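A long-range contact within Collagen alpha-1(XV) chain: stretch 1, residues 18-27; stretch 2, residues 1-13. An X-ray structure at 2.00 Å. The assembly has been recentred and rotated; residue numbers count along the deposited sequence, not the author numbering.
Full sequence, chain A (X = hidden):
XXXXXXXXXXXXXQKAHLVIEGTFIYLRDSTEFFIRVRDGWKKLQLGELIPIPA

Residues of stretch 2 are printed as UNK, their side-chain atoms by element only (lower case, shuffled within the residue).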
# COMPACT_ATOMS: atom_id res chain seq x y z
N LEU A 18 15.90 3.30 10.44
CA LEU A 18 15.97 1.87 10.18
C LEU A 18 15.06 1.53 9.00
O LEU A 18 15.05 0.39 8.53
CB LEU A 18 15.54 1.07 11.41
CG LEU A 18 16.44 1.14 12.65
CD1 LEU A 18 15.90 0.21 13.72
CD2 LEU A 18 17.85 0.74 12.27
N VAL A 19 14.30 2.51 8.53
CA VAL A 19 13.39 2.29 7.42
C VAL A 19 13.71 3.20 6.24
O VAL A 19 13.76 4.42 6.39
CB VAL A 19 11.92 2.54 7.83
CG1 VAL A 19 10.99 2.10 6.71
CG2 VAL A 19 11.60 1.81 9.13
N ILE A 20 13.92 2.60 5.08
CA ILE A 20 14.24 3.36 3.88
C ILE A 20 12.99 4.01 3.30
O ILE A 20 11.91 3.42 3.32
CB ILE A 20 14.88 2.47 2.78
CG1 ILE A 20 16.16 1.82 3.30
CG2 ILE A 20 15.18 3.31 1.54
CD1 ILE A 20 17.27 2.81 3.59
N GLU A 21 13.14 5.22 2.80
CA GLU A 21 12.04 5.95 2.18
C GLU A 21 11.36 5.05 1.15
O GLU A 21 12.03 4.28 0.46
CB GLU A 21 12.59 7.22 1.53
CG GLU A 21 11.74 7.83 0.43
CD GLU A 21 12.32 9.14 -0.07
OE1 GLU A 21 13.55 9.24 -0.22
OE2 GLU A 21 11.53 10.08 -0.32
N GLY A 22 10.04 5.12 1.06
CA GLY A 22 9.31 4.31 0.10
C GLY A 22 8.99 2.90 0.59
O GLY A 22 8.61 2.05 -0.21
N THR A 23 9.13 2.67 1.89
CA THR A 23 8.85 1.36 2.49
C THR A 23 7.52 1.42 3.24
O THR A 23 7.15 2.45 3.78
CB THR A 23 9.95 0.94 3.49
OG1 THR A 23 11.20 0.79 2.81
CG2 THR A 23 9.59 -0.38 4.17
N PHE A 24 6.80 0.30 3.25
CA PHE A 24 5.52 0.22 3.96
C PHE A 24 5.76 -0.24 5.39
O PHE A 24 6.57 -1.13 5.63
CB PHE A 24 4.58 -0.74 3.23
CG PHE A 24 3.97 -0.15 1.99
CD1 PHE A 24 2.87 0.69 2.08
CD2 PHE A 24 4.50 -0.44 0.74
CE1 PHE A 24 2.31 1.26 0.93
CE2 PHE A 24 3.95 0.12 -0.41
CZ PHE A 24 2.85 0.97 -0.32
N ILE A 25 5.05 0.37 6.34
CA ILE A 25 5.21 0.04 7.75
C ILE A 25 3.91 -0.42 8.41
O ILE A 25 2.93 0.31 8.48
CB ILE A 25 5.73 1.26 8.54
CG1 ILE A 25 7.05 1.76 7.94
CG2 ILE A 25 5.92 0.89 10.01
CD1 ILE A 25 7.60 3.01 8.61
N TYR A 26 3.93 -1.65 8.91
CA TYR A 26 2.76 -2.24 9.57
C TYR A 26 2.90 -2.10 11.07
O TYR A 26 3.95 -2.38 11.64
CB TYR A 26 2.66 -3.71 9.18
CG TYR A 26 1.53 -4.49 9.83
CD1 TYR A 26 0.20 -4.08 9.71
CD2 TYR A 26 1.77 -5.71 10.46
CE1 TYR A 26 -0.85 -4.86 10.19
CE2 TYR A 26 0.73 -6.50 10.95
CZ TYR A 26 -0.58 -6.07 10.81
OH TYR A 26 -1.61 -6.86 11.24
N LEU A 27 1.83 -1.64 11.73
CA LEU A 27 1.85 -1.52 13.18
C LEU A 27 1.03 -2.69 13.71
O LEU A 27 -0.20 -2.71 13.58
CB LEU A 27 1.24 -0.18 13.62
CG LEU A 27 1.94 1.07 13.07
CD1 LEU A 27 1.41 2.29 13.79
CD2 LEU A 27 3.45 0.96 13.27
N UNK A 1 12.10 -0.56 0.67
CA UNK A 1 12.30 -1.76 -0.19
C UNK A 1 11.00 -2.55 -0.36
O UNK A 1 10.61 -2.88 -1.47
o UNK A 1 15.31 -1.54 -0.47
c UNK A 1 14.72 -1.98 0.53
c UNK A 1 13.37 -2.67 0.41
n UNK A 1 15.23 -1.88 1.76
N UNK A 2 10.34 -2.83 0.76
CA UNK A 2 9.09 -3.59 0.73
C UNK A 2 8.18 -3.29 1.92
O UNK A 2 7.47 -2.28 1.94
c UNK A 2 11.18 -5.09 2.43
c UNK A 2 10.83 -5.52 1.01
c UNK A 2 10.95 -7.03 0.86
c UNK A 2 9.40 -5.09 0.67
N UNK A 3 8.18 -4.17 2.91
CA UNK A 3 7.34 -3.99 4.09
C UNK A 3 8.01 -4.49 5.36
O UNK A 3 8.63 -5.55 5.38
c UNK A 3 5.21 -4.72 5.22
c UNK A 3 6.20 -6.13 3.43
c UNK A 3 5.98 -4.71 3.91
N UNK A 4 7.88 -3.71 6.42
CA UNK A 4 8.43 -4.06 7.72
C UNK A 4 7.37 -3.73 8.75
O UNK A 4 6.27 -3.32 8.39
c UNK A 4 9.73 -3.29 8.01
c UNK A 4 9.47 -1.78 8.06
o UNK A 4 10.27 -3.72 9.27
N UNK A 5 7.69 -3.90 10.03
CA UNK A 5 6.71 -3.63 11.08
C UNK A 5 7.29 -3.20 12.42
O UNK A 5 8.48 -3.36 12.68
c UNK A 5 5.83 -4.86 11.28
N UNK A 6 6.43 -2.64 13.26
CA UNK A 6 6.79 -2.20 14.60
C UNK A 6 5.62 -2.58 15.49
O UNK A 6 4.51 -2.79 15.01
c UNK A 6 9.16 0.68 11.81
c UNK A 6 8.05 0.27 12.55
c UNK A 6 7.00 -0.68 14.63
c UNK A 6 9.48 -0.29 14.39
c UNK A 6 10.59 0.12 13.66
c UNK A 6 8.20 -0.22 13.85
c UNK A 6 10.43 0.61 12.36
N UNK A 7 5.86 -2.68 16.79
CA UNK A 7 4.79 -3.03 17.71
C UNK A 7 3.72 -1.95 17.64
O UNK A 7 2.53 -2.25 17.51
o UNK A 7 6.18 -4.25 19.30
c UNK A 7 5.32 -3.13 19.15
N UNK A 8 4.15 -0.70 17.71
CA UNK A 8 3.23 0.44 17.67
C UNK A 8 3.86 1.68 17.04
O UNK A 8 5.03 1.66 16.63
n UNK A 8 4.92 1.57 19.82
c UNK A 8 3.91 0.76 20.08
c UNK A 8 2.77 0.76 19.09
o UNK A 8 3.87 0.04 21.07
N UNK A 9 3.08 2.75 16.97
CA UNK A 9 3.53 3.98 16.35
C UNK A 9 4.79 4.58 16.98
O UNK A 9 5.69 5.01 16.27
c UNK A 9 2.77 6.27 15.54
c UNK A 9 2.42 5.04 16.36
c UNK A 9 0.15 6.79 14.86
s UNK A 9 1.53 7.57 15.64
N UNK A 10 4.84 4.60 18.30
CA UNK A 10 6.01 5.17 18.97
C UNK A 10 7.30 4.44 18.65
O UNK A 10 8.35 5.07 18.48
o UNK A 10 4.99 7.46 20.50
c UNK A 10 5.76 5.23 20.48
o UNK A 10 3.72 5.96 21.48
c UNK A 10 4.75 6.29 20.85
N UNK A 11 7.23 3.12 18.56
CA UNK A 11 8.41 2.33 18.21
C UNK A 11 8.83 2.74 16.80
O UNK A 11 10.02 2.90 16.51
o UNK A 11 10.25 0.21 18.98
o UNK A 11 9.32 -0.99 17.40
c UNK A 11 9.30 -0.04 18.21
c UNK A 11 8.07 0.84 18.27
N UNK A 12 7.86 2.94 15.92
CA UNK A 12 8.14 3.36 14.55
C UNK A 12 8.79 4.74 14.52
O UNK A 12 9.79 4.96 13.83
s UNK A 12 5.39 4.26 11.51
c UNK A 12 6.98 3.99 12.34
c UNK A 12 6.83 3.39 13.74
c UNK A 12 4.95 5.88 12.10
N UNK A 13 8.22 5.68 15.28
CA UNK A 13 8.73 7.05 15.35
C UNK A 13 10.18 7.18 15.80
O UNK A 13 10.88 8.10 15.39
c UNK A 13 7.84 7.89 16.28
c UNK A 13 6.40 8.19 15.86
c UNK A 13 6.38 9.01 14.57
c UNK A 13 5.69 8.93 16.98

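Position 1 has four side-chain atoms: two carbons, the second carrying one oxygen and one nitrogen. An oxygen and a nitrogen on one carbon suit an amide, and the short chain makes it N1. Its ND2 lies 4.1 Å from CG1 of I20, and its backbone N lies 2.7 Å from OG1 of T23.

Position 2 has four carbons, forked at the second. This is L2. Its CB points away from stretch 1, so the backbone makes the contact: F24 N donates to L2 O at 3.0 Å.

Position 3 has three carbons, one carrying the other two. Branching at CB with no heteroatom gives V3. Its CB is 4.3 Å from CB of F24, its bridge partner.

Position 4 has one carbon carrying an oxygen and a carbon. This is T4. Its methyl CG2 lies 4.1 Å from CG2 of T23 and 4.3 Å from CG1 of I25.

Position 5 has a single carbon, so it is A5. Its CB sits 4.0 Å from CB of Y26, at the edge of the tyrosine ring.

Position 6 has one carbon and then a ring of six carbons. With no oxygen on the ring, it is F6. The ring edge meets V19 and I25: CZ is 3.6 Å from V19 CG2, and CD2 is 3.4 Å from I25 CG2.

Position 7 has one carbon and one oxygen, giving S7. Its side chain stays clear of stretch 1.

Position 8 has two carbons, the second carrying an oxygen and a nitrogen. This is N8, at the N-cap position of the helix.

Position 9 has two carbons, a sulfur and a carbon, unbranched: M9. Its CB is 3.9 Å from L27 CD1.

Positions 10 and 11 each have two carbons, the second carrying two oxygens. These carboxylates are D10 and D11; neither touches stretch 1.

Position 12 again has an unbranched chain with sulfur: M12. Its SD lies 3.7 Å from I25 CG2, and its CB 4.2 Å from L27 CD2.

Position 13 has four carbons, forked at the second. This is L13, out of reach of stretch 1.

The contact is a parallel strand pair closed by a helix. The ladder alternates: T4 N donates to F24 O at 3.0 Å, Y26 N to T4 O at 2.9 Å, and F6 N to Y26 O at 3.0 Å. V3, A5, F24 and Y26 share one sheet face. T4, F6, I25 and L27 share the other, where M9 and M12 bring the helix against I25 and L27.

Stretch 2, residues 1-13: NLVTAFSNMDDML
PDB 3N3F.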